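PDB 1XI1: DNA polymerase from Bacillus phage phi29, which copies the phage genome by protein-primed, highly processive strand-displacement synthesis and proofreads it with a 3'-5' exonuclease. Local coordinates for residues S10-T15 with N168-I173; K240-G245 with H461-E466; E267-E272 with G350-A355; E291-E296 with L316-G321. The protein carries 2 engineered substitutions. All blocks are in the same frame, centred on the assembly; numbering follows the deposited sequence.

Interaction 1. Residues S10-T15 with N168-I173; sequences SCAFET and NDIQII. Engineered in segment 10-15: Ala12 (natural residue Asp). With MG (magnesium ion), chain E; nucleotides of chain A.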
loop_
_atom_site.group_PDB
_atom_site.type_symbol
_atom_site.label_atom_id
_atom_site.label_comp_id
_atom_site.label_asym_id
_atom_site.label_seq_id
_atom_site.Cartn_x
_atom_site.Cartn_y
_atom_site.Cartn_z
ATOM N N SER C 10 3.205 -21.403 9.521
ATOM C CA SER C 10 4.055 -20.304 9.070
ATOM C C SER C 10 5.226 -20.977 8.361
ATOM O O SER C 10 6.071 -21.599 9.009
ATOM C CB SER C 10 4.565 -19.494 10.261
ATOM O OG SER C 10 5.714 -18.725 9.914
ATOM N N CYS C 11 5.282 -20.842 7.038
ATOM C CA CYS C 11 6.321 -21.485 6.243
ATOM C C CYS C 11 7.324 -20.571 5.589
ATOM O O CYS C 11 7.117 -19.370 5.471
ATOM C CB CYS C 11 5.677 -22.323 5.150
ATOM S SG CYS C 11 4.255 -23.237 5.704
ATOM N N ALA C 12 8.415 -21.172 5.142
ATOM C CA ALA C 12 9.458 -20.430 4.476
ATOM C C ALA C 12 10.356 -21.374 3.685
ATOM O O ALA C 12 10.448 -22.564 4.004
ATOM C CB ALA C 12 10.267 -19.649 5.487
ATOM N N PHE C 13 10.994 -20.833 2.647
ATOM C CA PHE C 13 11.921 -21.573 1.788
ATOM C C PHE C 13 13.254 -20.833 1.771
ATOM O O PHE C 13 13.326 -19.633 2.073
ATOM C CB PHE C 13 11.460 -21.610 0.331
ATOM C CG PHE C 13 10.325 -22.533 0.059
ATOM C CD1 PHE C 13 9.506 -22.340 -1.050
ATOM C CD2 PHE C 13 10.083 -23.611 0.890
ATOM C CE1 PHE C 13 8.446 -23.201 -1.327
ATOM C CE2 PHE C 13 9.026 -24.482 0.620
ATOM C CZ PHE C 13 8.208 -24.273 -0.493
ATOM N N GLU C 14 14.289 -21.572 1.421
ATOM C CA GLU C 14 15.606 -20.987 1.272
ATOM C C GLU C 14 16.024 -21.540 -0.076
ATOM O O GLU C 14 16.032 -22.757 -0.270
ATOM C CB GLU C 14 16.580 -21.379 2.368
ATOM C CG GLU C 14 16.365 -20.640 3.695
ATOM C CD GLU C 14 16.665 -19.139 3.611
ATOM O OE1 GLU C 14 17.752 -18.795 3.125
ATOM O OE2 GLU C 14 15.809 -18.334 4.044
ATOM N N THR C 15 16.367 -20.649 -1.001
ATOM C CA THR C 15 16.685 -21.070 -2.360
ATOM C C THR C 15 18.052 -20.679 -2.909
ATOM O O THR C 15 18.749 -19.835 -2.351
ATOM C CB THR C 15 15.614 -20.535 -3.307
ATOM O OG1 THR C 15 15.702 -19.115 -3.382
ATOM C CG2 THR C 15 14.227 -20.950 -2.815
ATOM N N ASN C 168 13.935 -19.415 13.330
ATOM C CA ASN C 168 13.664 -18.072 13.832
ATOM C C ASN C 168 12.755 -17.297 12.869
ATOM O O ASN C 168 11.740 -16.737 13.287
ATOM C CB ASN C 168 14.976 -17.300 14.044
ATOM C CG ASN C 168 14.771 -15.976 14.790
ATOM O OD1 ASN C 168 15.460 -14.988 14.525
ATOM N ND2 ASN C 168 13.834 -15.964 15.737
ATOM N N ASP C 169 13.115 -17.269 11.586
ATOM C CA ASP C 169 12.317 -16.542 10.603
ATOM C C ASP C 169 10.865 -16.981 10.599
ATOM O O ASP C 169 9.969 -16.146 10.607
ATOM C CB ASP C 169 12.883 -16.696 9.188
ATOM C CG ASP C 169 14.094 -15.811 8.936
ATOM O OD1 ASP C 169 14.143 -14.672 9.463
ATOM O OD2 ASP C 169 14.992 -16.251 8.191
ATOM N N ILE C 170 10.620 -18.284 10.588
ATOM C CA ILE C 170 9.246 -18.740 10.568
ATOM C C ILE C 170 8.585 -18.575 11.921
ATOM O O ILE C 170 7.359 -18.524 12.008
ATOM C CB ILE C 170 9.135 -20.215 10.158
ATOM C CG1 ILE C 170 9.948 -21.089 11.117
ATOM C CG2 ILE C 170 9.585 -20.387 8.725
ATOM C CD1 ILE C 170 9.859 -22.577 10.831
ATOM N N GLN C 171 9.378 -18.501 12.983
ATOM C CA GLN C 171 8.781 -18.351 14.307
ATOM C C GLN C 171 8.318 -16.909 14.508
ATOM O O GLN C 171 7.245 -16.663 15.067
ATOM C CB GLN C 171 9.771 -18.756 15.411
ATOM C CG GLN C 171 9.107 -18.932 16.768
ATOM C CD GLN C 171 10.036 -19.484 17.847
ATOM O OE1 GLN C 171 9.583 -20.179 18.755
ATOM N NE2 GLN C 171 11.329 -19.162 17.763
ATOM N N ILE C 172 9.132 -15.963 14.045
ATOM C CA ILE C 172 8.786 -14.560 14.161
ATOM C C ILE C 172 7.432 -14.302 13.514
ATOM O O ILE C 172 6.609 -13.572 14.057
ATOM C CB ILE C 172 9.814 -13.680 13.472
ATOM C CG1 ILE C 172 11.135 -13.744 14.233
ATOM C CG2 ILE C 172 9.276 -12.268 13.372
ATOM C CD1 ILE C 172 12.266 -12.966 13.591
ATOM N N ILE C 173 7.205 -14.895 12.349
ATOM C CA ILE C 173 5.934 -14.711 11.653
ATOM C C ILE C 173 4.833 -15.457 12.389
ATOM O O ILE C 173 3.698 -14.971 12.505
ATOM C CB ILE C 173 6.015 -15.210 10.192
ATOM C CG1 ILE C 173 6.991 -14.323 9.402
ATOM C CG2 ILE C 173 4.620 -15.232 9.563
ATOM C CD1 ILE C 173 6.660 -12.814 9.417
HETATM MG MG MG E . 17.194 -15.979 7.268
ATOM P P DT A 5 13.978 -15.196 2.355
ATOM O OP1 DT A 5 13.225 -16.192 3.138
ATOM O OP2 DT A 5 15.204 -14.563 2.929
ATOM O "O5'" DT A 5 14.359 -15.849 0.958
ATOM C "C5'" DT A 5 15.536 -16.628 0.813
ATOM C "C4'" DT A 5 15.906 -16.730 -0.649
ATOM O "O4'" DT A 5 16.074 -15.407 -1.219
ATOM C "C3'" DT A 5 17.218 -17.461 -0.930
ATOM O "O3'" DT A 5 17.264 -17.900 -2.293
ATOM C "C2'" DT A 5 18.223 -16.328 -0.929
ATOM C "C1'" DT A 5 17.432 -15.220 -1.611
ATOM N N1 DT A 5 17.845 -13.858 -1.208
ATOM C C2 DT A 5 18.799 -13.214 -1.968
ATOM O O2 DT A 5 19.315 -13.713 -2.958
ATOM N N3 DT A 5 19.129 -11.956 -1.523
ATOM C C4 DT A 5 18.616 -11.295 -0.422
ATOM O O4 DT A 5 19.011 -10.166 -0.144
ATOM C C5 DT A 5 17.623 -12.031 0.329
ATOM C C7 DT A 5 17.015 -11.400 1.543
ATOM C C6 DT A 5 17.290 -13.256 -0.099
#

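Interaction 2. Residues K240-G245 with H461-E466; sequences KEIGEG and HLTGTE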
loop_
_atom_site.group_PDB
_atom_site.type_symbol
_atom_site.label_atom_id
_atom_site.label_comp_id
_atom_site.label_asym_id
_atom_site.label_seq_id
_atom_site.Cartn_x
_atom_site.Cartn_y
_atom_site.Cartn_z
ATOM N N LYS C 240 16.803 22.332 -9.354
ATOM C CA LYS C 240 17.784 23.240 -8.772
ATOM C C LYS C 240 17.839 22.934 -7.272
ATOM O O LYS C 240 16.830 22.555 -6.679
ATOM C CB LYS C 240 17.345 24.685 -9.014
ATOM C CG LYS C 240 16.999 24.966 -10.468
ATOM C CD LYS C 240 16.305 26.306 -10.637
ATOM C CE LYS C 240 15.881 26.533 -12.087
ATOM N NZ LYS C 240 15.125 27.815 -12.268
ATOM N N GLU C 241 19.006 23.072 -6.651
ATOM C CA GLU C 241 19.089 22.793 -5.221
ATOM C C GLU C 241 18.883 24.072 -4.424
ATOM O O GLU C 241 19.188 25.171 -4.892
ATOM C CB GLU C 241 20.430 22.147 -4.847
ATOM C CG GLU C 241 21.569 23.111 -4.559
ATOM C CD GLU C 241 22.706 22.447 -3.785
ATOM O OE1 GLU C 241 23.310 21.482 -4.306
ATOM O OE2 GLU C 241 22.992 22.891 -2.650
ATOM N N ILE C 242 18.366 23.915 -3.212
ATOM C CA ILE C 242 18.076 25.048 -2.349
ATOM C C ILE C 242 18.622 24.808 -0.955
ATOM O O ILE C 242 19.317 23.825 -0.709
ATOM C CB ILE C 242 16.563 25.245 -2.232
ATOM C CG1 ILE C 242 15.935 23.978 -1.636
ATOM C CG2 ILE C 242 15.970 25.528 -3.601
ATOM C CD1 ILE C 242 14.447 24.070 -1.396
ATOM N N GLY C 243 18.290 25.703 -0.036
ATOM C CA GLY C 243 18.760 25.546 1.321
ATOM C C GLY C 243 17.826 26.126 2.362
ATOM O O GLY C 243 17.239 27.191 2.171
ATOM N N GLU C 244 17.699 25.415 3.475
ATOM C CA GLU C 244 16.851 25.843 4.576
ATOM C C GLU C 244 15.377 25.735 4.214
ATOM O O GLU C 244 14.855 26.544 3.448
ATOM C CB GLU C 244 17.194 27.283 4.983
ATOM C CG GLU C 244 18.544 27.431 5.696
ATOM C CD GLU C 244 18.411 27.810 7.175
ATOM O OE1 GLU C 244 18.060 28.974 7.476
ATOM O OE2 GLU C 244 18.653 26.938 8.039
ATOM N N GLY C 245 14.720 24.719 4.768
ATOM C CA GLY C 245 13.310 24.502 4.512
ATOM C C GLY C 245 12.700 23.725 5.659
ATOM O O GLY C 245 13.423 23.226 6.520
ATOM N N HIS C 461 6.287 20.860 1.839
ATOM C CA HIS C 461 7.678 21.275 1.985
ATOM C C HIS C 461 7.825 22.743 1.619
ATOM O O HIS C 461 7.591 23.133 0.463
ATOM C CB HIS C 461 8.591 20.420 1.099
ATOM C CG HIS C 461 8.580 18.960 1.446
ATOM N ND1 HIS C 461 9.459 18.056 0.889
ATOM C CD2 HIS C 461 7.800 18.251 2.294
ATOM C CE1 HIS C 461 9.221 16.852 1.381
ATOM N NE2 HIS C 461 8.219 16.944 2.234
ATOM N N LEU C 462 8.223 23.543 2.612
ATOM C CA LEU C 462 8.390 24.989 2.463
ATOM C C LEU C 462 9.815 25.478 2.624
ATOM O O LEU C 462 10.615 24.888 3.348
ATOM C CB LEU C 462 7.542 25.714 3.507
ATOM C CG LEU C 462 6.080 25.279 3.594
ATOM C CD1 LEU C 462 5.413 25.954 4.780
ATOM C CD2 LEU C 462 5.380 25.652 2.295
ATOM N N THR C 463 10.127 26.574 1.947
ATOM C CA THR C 463 11.439 27.177 2.075
ATOM C C THR C 463 11.350 27.946 3.390
ATOM O O THR C 463 10.253 28.175 3.902
ATOM C CB THR C 463 11.698 28.149 0.943
ATOM O OG1 THR C 463 10.632 29.100 0.890
ATOM C CG2 THR C 463 11.773 27.412 -0.374
ATOM N N GLY C 464 12.492 28.353 3.936
ATOM C CA GLY C 464 12.480 29.079 5.196
ATOM C C GLY C 464 12.424 28.090 6.344
ATOM O O GLY C 464 12.272 26.885 6.125
ATOM N N THR C 465 12.538 28.578 7.571
ATOM C CA THR C 465 12.506 27.674 8.708
ATOM C C THR C 465 11.509 28.172 9.719
ATOM O O THR C 465 11.391 27.612 10.803
ATOM C CB THR C 465 13.887 27.572 9.396
ATOM O OG1 THR C 465 14.167 28.795 10.088
ATOM C CG2 THR C 465 14.988 27.320 8.355
ATOM N N GLU C 466 10.790 29.232 9.358
ATOM C CA GLU C 466 9.793 29.813 10.248
ATOM C C GLU C 466 8.357 29.392 9.895
ATOM O O GLU C 466 7.908 29.580 8.762
ATOM C CB GLU C 466 9.915 31.339 10.216
ATOM C CG GLU C 466 11.279 31.852 10.654
ATOM C CD GLU C 466 11.659 31.385 12.053
ATOM O OE1 GLU C 466 10.961 31.765 13.021
ATOM O OE2 GLU C 466 12.653 30.632 12.184
#

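Interaction 3. Residues E267-E272 with G350-A355; sequences EPIVFE and GLKFKA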
loop_
_atom_site.group_PDB
_atom_site.type_symbol
_atom_site.label_atom_id
_atom_site.label_comp_id
_atom_site.label_asym_id
_atom_site.label_seq_id
_atom_site.Cartn_x
_atom_site.Cartn_y
_atom_site.Cartn_z
ATOM N N GLU C 267 -28.063 5.210 -0.890
ATOM C CA GLU C 267 -28.326 5.132 -2.318
ATOM C C GLU C 267 -28.262 6.535 -2.884
ATOM O O GLU C 267 -28.856 7.460 -2.329
ATOM C CB GLU C 267 -29.725 4.538 -2.542
ATOM C CG GLU C 267 -29.970 3.946 -3.931
ATOM C CD GLU C 267 -29.368 2.551 -4.097
ATOM O OE1 GLU C 267 -29.730 1.649 -3.304
ATOM O OE2 GLU C 267 -28.542 2.357 -5.022
ATOM N N PRO C 268 -27.504 6.682 -3.946
ATOM C CA PRO C 268 -27.438 7.999 -4.630
ATOM C C PRO C 268 -28.687 8.362 -5.421
ATOM O O PRO C 268 -29.358 7.468 -5.922
ATOM C CB PRO C 268 -26.209 7.858 -5.529
ATOM C CG PRO C 268 -26.136 6.400 -5.837
ATOM C CD PRO C 268 -26.747 5.695 -4.659
ATOM N N ILE C 269 -28.994 9.646 -5.564
ATOM C CA ILE C 269 -30.116 10.089 -6.389
ATOM C C ILE C 269 -29.529 10.796 -7.605
ATOM O O ILE C 269 -28.745 11.736 -7.472
ATOM C CB ILE C 269 -30.991 11.108 -5.662
ATOM C CG1 ILE C 269 -31.722 10.437 -4.509
ATOM C CG2 ILE C 269 -31.971 11.743 -6.640
ATOM C CD1 ILE C 269 -32.669 11.376 -3.797
ATOM N N VAL C 270 -29.912 10.348 -8.790
ATOM C CA VAL C 270 -29.406 10.944 -10.008
ATOM C C VAL C 270 -30.136 12.236 -10.330
ATOM O O VAL C 270 -31.353 12.308 -10.210
ATOM C CB VAL C 270 -29.579 9.973 -11.175
ATOM C CG1 VAL C 270 -29.320 10.688 -12.495
ATOM C CG2 VAL C 270 -28.608 8.802 -11.004
ATOM N N PHE C 271 -29.394 13.268 -10.722
ATOM C CA PHE C 271 -30.026 14.529 -11.086
ATOM C C PHE C 271 -29.488 15.024 -12.425
ATOM O O PHE C 271 -28.423 14.604 -12.876
ATOM C CB PHE C 271 -29.830 15.577 -9.983
ATOM C CG PHE C 271 -28.403 16.012 -9.781
ATOM C CD1 PHE C 271 -27.817 16.950 -10.623
ATOM C CD2 PHE C 271 -27.654 15.507 -8.723
ATOM C CE1 PHE C 271 -26.510 17.377 -10.413
ATOM C CE2 PHE C 271 -26.350 15.928 -8.508
ATOM C CZ PHE C 271 -25.776 16.864 -9.350
ATOM N N GLU C 272 -30.242 15.901 -13.071
ATOM C CA GLU C 272 -29.836 16.427 -14.362
ATOM C C GLU C 272 -29.392 17.875 -14.251
ATOM O O GLU C 272 -29.922 18.638 -13.444
ATOM C CB GLU C 272 -30.988 16.298 -15.364
ATOM C CG GLU C 272 -31.214 14.875 -15.851
ATOM C CD GLU C 272 -32.580 14.679 -16.495
ATOM O OE1 GLU C 272 -32.936 15.441 -17.425
ATOM O OE2 GLU C 272 -33.305 13.752 -16.069
ATOM N N GLY C 350 -25.326 14.759 -12.387
ATOM C CA GLY C 350 -24.501 14.256 -11.309
ATOM C C GLY C 350 -25.213 13.303 -10.379
ATOM O O GLY C 350 -26.262 12.755 -10.714
ATOM N N LEU C 351 -24.632 13.104 -9.202
ATOM C CA LEU C 351 -25.187 12.211 -8.202
ATOM C C LEU C 351 -25.188 12.917 -6.860
ATOM O O LEU C 351 -24.195 13.567 -6.503
ATOM C CB LEU C 351 -24.330 10.949 -8.102
ATOM C CG LEU C 351 -24.082 10.185 -9.400
ATOM C CD1 LEU C 351 -23.147 9.008 -9.150
ATOM C CD2 LEU C 351 -25.422 9.701 -9.963
ATOM N N LYS C 352 -26.305 12.814 -6.135
ATOM C CA LYS C 352 -26.434 13.409 -4.793
ATOM C C LYS C 352 -26.362 12.282 -3.777
ATOM O O LYS C 352 -26.798 11.173 -4.052
ATOM C CB LYS C 352 -27.787 14.096 -4.583
ATOM C CG LYS C 352 -27.968 15.389 -5.275
ATOM C CD LYS C 352 -29.228 16.099 -4.765
ATOM C CE LYS C 352 -30.526 15.284 -4.947
ATOM N NZ LYS C 352 -31.707 16.155 -4.626
ATOM N N PHE C 353 -25.840 12.569 -2.594
ATOM C CA PHE C 353 -25.738 11.552 -1.558
ATOM C C PHE C 353 -26.159 12.093 -0.209
ATOM O O PHE C 353 -26.049 13.285 0.038
ATOM C CB PHE C 353 -24.287 11.063 -1.431
ATOM C CG PHE C 353 -23.691 10.590 -2.711
ATOM C CD1 PHE C 353 -23.293 11.495 -3.683
ATOM C CD2 PHE C 353 -23.554 9.244 -2.961
ATOM C CE1 PHE C 353 -22.750 11.051 -4.883
ATOM C CE2 PHE C 353 -23.016 8.798 -4.157
ATOM C CZ PHE C 353 -22.620 9.704 -5.117
ATOM N N LYS C 354 -26.631 11.202 0.657
ATOM C CA LYS C 354 -26.921 11.599 2.004
ATOM C C LYS C 354 -25.565 11.702 2.647
ATOM O O LYS C 354 -24.623 11.125 2.110
ATOM C CB LYS C 354 -27.821 10.610 2.739
ATOM C CG LYS C 354 -29.255 10.545 2.264
ATOM C CD LYS C 354 -30.011 9.459 3.003
ATOM C CE LYS C 354 -29.749 8.086 2.399
ATOM N NZ LYS C 354 -30.595 7.038 3.036
ATOM N N ALA C 355 -25.405 12.404 3.737
ATOM C CA ALA C 355 -24.077 12.493 4.340
ATOM C C ALA C 355 -24.159 12.585 5.850
ATOM O O ALA C 355 -25.200 12.959 6.392
ATOM C CB ALA C 355 -23.312 13.686 3.787
HETATM O O HOH W 1 -27.304 8.971 -0.469
HETATM O O HOH W 2 -30.450 5.398 0.833
#

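Interaction 4. Residues E291-E296 with L316-G321; sequences EFELKE and LKSSGG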
loop_
_atom_site.group_PDB
_atom_site.type_symbol
_atom_site.label_atom_id
_atom_site.label_comp_id
_atom_site.label_asym_id
_atom_site.label_seq_id
_atom_site.Cartn_x
_atom_site.Cartn_y
_atom_site.Cartn_z
ATOM N N GLU C 291 -13.635 24.224 -20.388
ATOM C CA GLU C 291 -12.298 24.544 -20.793
ATOM C C GLU C 291 -11.749 25.310 -19.582
ATOM O O GLU C 291 -12.515 25.948 -18.851
ATOM C CB GLU C 291 -12.224 25.439 -22.037
ATOM C CG GLU C 291 -12.791 24.811 -23.284
ATOM C CD GLU C 291 -12.559 25.649 -24.525
ATOM O OE1 GLU C 291 -13.236 26.701 -24.660
ATOM O OE2 GLU C 291 -11.708 25.270 -25.365
ATOM N N PHE C 292 -10.439 25.270 -19.357
ATOM C CA PHE C 292 -9.900 25.936 -18.187
ATOM C C PHE C 292 -8.458 26.406 -18.320
ATOM O O PHE C 292 -7.697 25.912 -19.140
ATOM C CB PHE C 292 -10.039 24.990 -16.996
ATOM C CG PHE C 292 -9.486 23.616 -17.252
ATOM C CD1 PHE C 292 -8.128 23.349 -17.083
ATOM C CD2 PHE C 292 -10.322 22.590 -17.696
ATOM C CE1 PHE C 292 -7.606 22.081 -17.347
ATOM C CE2 PHE C 292 -9.814 21.314 -17.967
ATOM C CZ PHE C 292 -8.447 21.063 -17.791
ATOM N N GLU C 293 -8.093 27.370 -17.492
ATOM C CA GLU C 293 -6.746 27.919 -17.486
ATOM C C GLU C 293 -6.358 28.144 -16.040
ATOM O O GLU C 293 -7.022 28.900 -15.332
ATOM C CB GLU C 293 -6.712 29.258 -18.215
ATOM C CG GLU C 293 -6.869 29.160 -19.714
ATOM C CD GLU C 293 -5.763 28.355 -20.342
ATOM O OE1 GLU C 293 -4.655 28.326 -19.754
ATOM O OE2 GLU C 293 -5.998 27.771 -21.423
ATOM N N LEU C 294 -5.303 27.483 -15.591
ATOM C CA LEU C 294 -4.864 27.664 -14.220
ATOM C C LEU C 294 -4.687 29.168 -14.006
ATOM O O LEU C 294 -4.188 29.871 -14.884
ATOM C CB LEU C 294 -3.544 26.922 -13.996
ATOM C CG LEU C 294 -2.979 26.937 -12.578
ATOM C CD1 LEU C 294 -3.945 26.237 -11.642
ATOM C CD2 LEU C 294 -1.618 26.248 -12.562
ATOM N N LYS C 295 -5.136 29.668 -12.862
ATOM C CA LYS C 295 -5.005 31.085 -12.568
ATOM C C LYS C 295 -3.574 31.373 -12.129
ATOM O O LYS C 295 -2.872 30.499 -11.618
ATOM C CB LYS C 295 -5.969 31.503 -11.458
ATOM C CG LYS C 295 -7.434 31.606 -11.861
ATOM C CD LYS C 295 -8.307 31.933 -10.637
ATOM C CE LYS C 295 -9.772 32.165 -11.016
ATOM N NZ LYS C 295 -10.671 32.292 -9.818
ATOM N N GLU C 296 -3.154 32.612 -12.329
ATOM C CA GLU C 296 -1.818 33.034 -11.972
ATOM C C GLU C 296 -1.644 33.024 -10.459
ATOM O O GLU C 296 -2.424 33.642 -9.732
ATOM C CB GLU C 296 -1.590 34.435 -12.511
ATOM C CG GLU C 296 -0.196 34.951 -12.341
ATOM C CD GLU C 296 -0.141 36.457 -12.434
ATOM O OE1 GLU C 296 -0.639 37.128 -11.502
ATOM O OE2 GLU C 296 0.387 36.969 -13.443
ATOM N N LEU C 316 -2.727 19.226 -15.153
ATOM C CA LEU C 316 -3.019 20.123 -16.268
ATOM C C LEU C 316 -3.105 21.571 -15.803
ATOM O O LEU C 316 -3.584 21.861 -14.708
ATOM C CB LEU C 316 -4.339 19.718 -16.925
ATOM C CG LEU C 316 -4.430 18.220 -17.221
ATOM C CD1 LEU C 316 -5.827 17.859 -17.693
ATOM C CD2 LEU C 316 -3.389 17.847 -18.267
ATOM N N LYS C 317 -2.631 22.478 -16.643
ATOM C CA LYS C 317 -2.669 23.893 -16.319
ATOM C C LYS C 317 -3.660 24.568 -17.262
ATOM O O LYS C 317 -4.078 25.707 -17.044
ATOM C CB LYS C 317 -1.263 24.486 -16.446
ATOM C CG LYS C 317 -0.260 23.714 -15.586
ATOM C CD LYS C 317 1.065 24.437 -15.361
ATOM C CE LYS C 317 1.985 23.581 -14.478
ATOM N NZ LYS C 317 3.188 24.309 -13.978
ATOM N N SER C 318 -4.049 23.837 -18.304
ATOM C CA SER C 318 -5.017 24.333 -19.275
ATOM C C SER C 318 -5.548 23.190 -20.136
ATOM O O SER C 318 -4.898 22.153 -20.290
ATOM C CB SER C 318 -4.391 25.403 -20.174
ATOM O OG SER C 318 -3.708 24.823 -21.269
ATOM N N SER C 319 -6.745 23.374 -20.675
ATOM C CA SER C 319 -7.341 22.365 -21.531
ATOM C C SER C 319 -6.728 22.574 -22.908
ATOM O O SER C 319 -6.725 21.676 -23.744
ATOM C CB SER C 319 -8.857 22.542 -21.585
ATOM O OG SER C 319 -9.208 23.868 -21.943
ATOM N N GLY C 320 -6.205 23.778 -23.124
ATOM C CA GLY C 320 -5.568 24.117 -24.386
ATOM C C GLY C 320 -6.345 23.808 -25.651
ATOM O O GLY C 320 -6.005 22.883 -26.389
ATOM N N GLY C 321 -7.392 24.578 -25.907
ATOM C CA GLY C 321 -8.171 24.366 -27.112
ATOM C C GLY C 321 -9.315 23.370 -27.041
ATOM O O GLY C 321 -10.379 23.622 -27.607
HETATM O O HOH W 3 -9.360 25.169 -24.056
#

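Interaction 1. Residues S10-T15 with N168-I173
The hydroxyl of Ser10 donates a short hydrogen bond to the main chain of the helix, OG lying 2.7 Å from Ile170 O, in the carbonyl plane and on a lone pair. With OG anti to the backbone N (chi1 161°), the hydroxyl rises from the strand toward the helix and also lies against Ile173, 3.5 Å from its CB. Next to this polar link the CG2 branch of Ile170 presses on the methyl of Ala12, a tight carbon contact of 3.4 Å between Ile170 CG2 and Ala12 CB. Ala12 is an engineered replacement of the natural aspartate at a position essential for exonucleolysis. Helix and strand run antiparallel but oblique, their segment axes 148° apart. Asp169, the residue before Ile170, binds the magnesium ion through OD2 at 2.4 Å, while its OD1 forms a salt bridge with Lys131. The Glu14 carboxylate lies beside C5' of DT5 of chain A. Thr15 stabilises the frayed primer terminus, though its close approach to O3' of DT5 is doubtful in the model. Through Glu14 and Asp169, strand and helix both contribute to the 3'-5' exonuclease site of this family B DNA polymerase.

Interaction 2. Residues K240-G245 with H461-E466
Gly245 and Thr463 pair closely as an antiparallel, non-hydrogen-bonded bridge, their CA atoms only 4.1 Å apart, and this is where the contact is tight. Gly245 CA lies 3.0 Å from Leu462 O and makes a CA-H...O contact of 3.1 Å with Gly464 O, so two carbonyl oxygens crowd a residue that has no side chain to displace them. Just before it, Glu244 O accepts the hydrogen bond that crosses between the segments, from Gly464 N at 3.0 Å. That bond is bent, with 137° at the hydrogen, and the donor stands above the carbonyl plane. Glu244 and Gly245 both face Phe489 in a G1 beta bulge, at the start of strand 245-250. This strand lies between strands 459-463 and 483-489 in the antiparallel palm sheet, which carries Asp249 and the YCDTD motif. Leu462 continues the pairing beyond the bulge through backbone bonding with Met246. On the outer side the fit is looser. The methyl CG2 of Thr465 sits over the flat face of the Glu244 carboxylate, 3.6 Å from OE1. Glu244 is bent at chi2 (-111°), which turns its carboxylate broadside to this methyl, while OE2 is hydrogen-bonded to Tyr505 OH. Farther along, CD1 of Ile242 comes no closer than 4.4 Å to CG2 of Thr463, a light touch between partly exposed residues.

Interaction 3. Residues E267-E272 with G350-A355
Four backbone hydrogen bonds join Ile269 to Lys352 and Phe271 to Gly350, each pair bonded in both directions. The bond from Lys352 N to Ile269 O measures 3.0 Å, and that from Phe271 N to Gly350 O is nearly straight, 173° at the hydrogen. Val270 and Leu351 form the non-hydrogen-bonded pair between them. Two waters carry the link past Pro268: one joins Glu267 O to Lys354 N, the other Glu267 N to Lys354 NZ.

The aromatic contact rests on Phe271, whose CG lies between the backbone N and the carbonyl carbon (chi1 66°), turning the ring across to the neighbouring strand. Its face covers Gly350, with CA 3.8 Å from the ring centroid in a CH-pi contact; the glycine has no side chain to hold the ring off. Lys352 CG touches the same ring at CD2, 3.5 Å away, and its NZ goes on to a salt bridge with Asp278.

Apolar contacts lie on the face that carries Val270 and Leu351. Their side chains lie side by side, pointing the same way, with Val270 CG2 a tight 3.5 Å from Leu351 CD2. Pro268 CB meets Phe353 CE2 at 3.6 Å, and Leu218 of helix 216-224 packs on both Pro268 and Leu351. The antiparallel pairing of strands 267-272 and 340-356 belongs to TPR1, an insertion characteristic of protein-primed family B polymerases.

Interaction 4. Residues E291-E296 with L316-G321
In the TPR1 subdomain, a loop between strands 314-315 and 324-329 lies along the last residues of strand 283-294, bridging backbone to backbone at Glu293 and Ser318. The opposite flank of the strand is bonded to strand 340-356, with backbone bonds between Glu291 and Tyr343 and between Glu293 and Asp341. Across the loop contact, Leu294 N gives Lys317 O a short, nearly straight hydrogen bond of 2.6 Å, and Ser319 N bonds to Phe292 O at 3.1 Å. The same carbonyl oxygen of Phe292 also receives a CA-H...O contact from Ser318. In return, Phe292 N donates to the hydroxyl of Ser319, so Phe292 is held through both its N and its O.

A chi1 of 51° swings the Phe292 ring beneath the loop. Ser319 covers one face, its CB 4.1 Å from the ring centroid and 15° off the normal in a CH-pi contact, while Leu316 CB approaches at the edge. Tyr340 meets the ring too, its plane nearly perpendicular. Leu294 and Lys317 touch through their CB atoms, and Lys317 NZ continues to a salt bridge with Asp235.

Toward the exposed end, Glu293 folds back at chi2 (-61°) and turns both carboxylate oxygens toward Ser318 CB, which lies obliquely to the carboxylate plane. Beyond it a water joins the strand to the loop's two-glycine end: it donates to Glu291 OE2 at 2.7 Å, stands 2.5 Å from Ser319 OG, and weakly accepts from Gly321 N.

How the interactions relate
Interaction 1 belongs to the exonuclease region and the other three to the polymerization region; its centre lies about 45 Å from that of interaction 2 and 50 and 54 Å from those of interactions 3 and 4. Interactions 3 and 4 both reach one antiparallel sheet, through the neighbouring strands 340-356 and 283-294, yet their nearest atoms are about 17 Å apart. Both fall within the sequence spanned by interaction 2, whose Leu462 side chain is about 10 Å from that of Asp249, a ligand of the catalytic magnesium. Of the four, interaction 1 alone touches the bound DNA. The nearest atom of interaction 2 is about 19 Å from that nucleic acid.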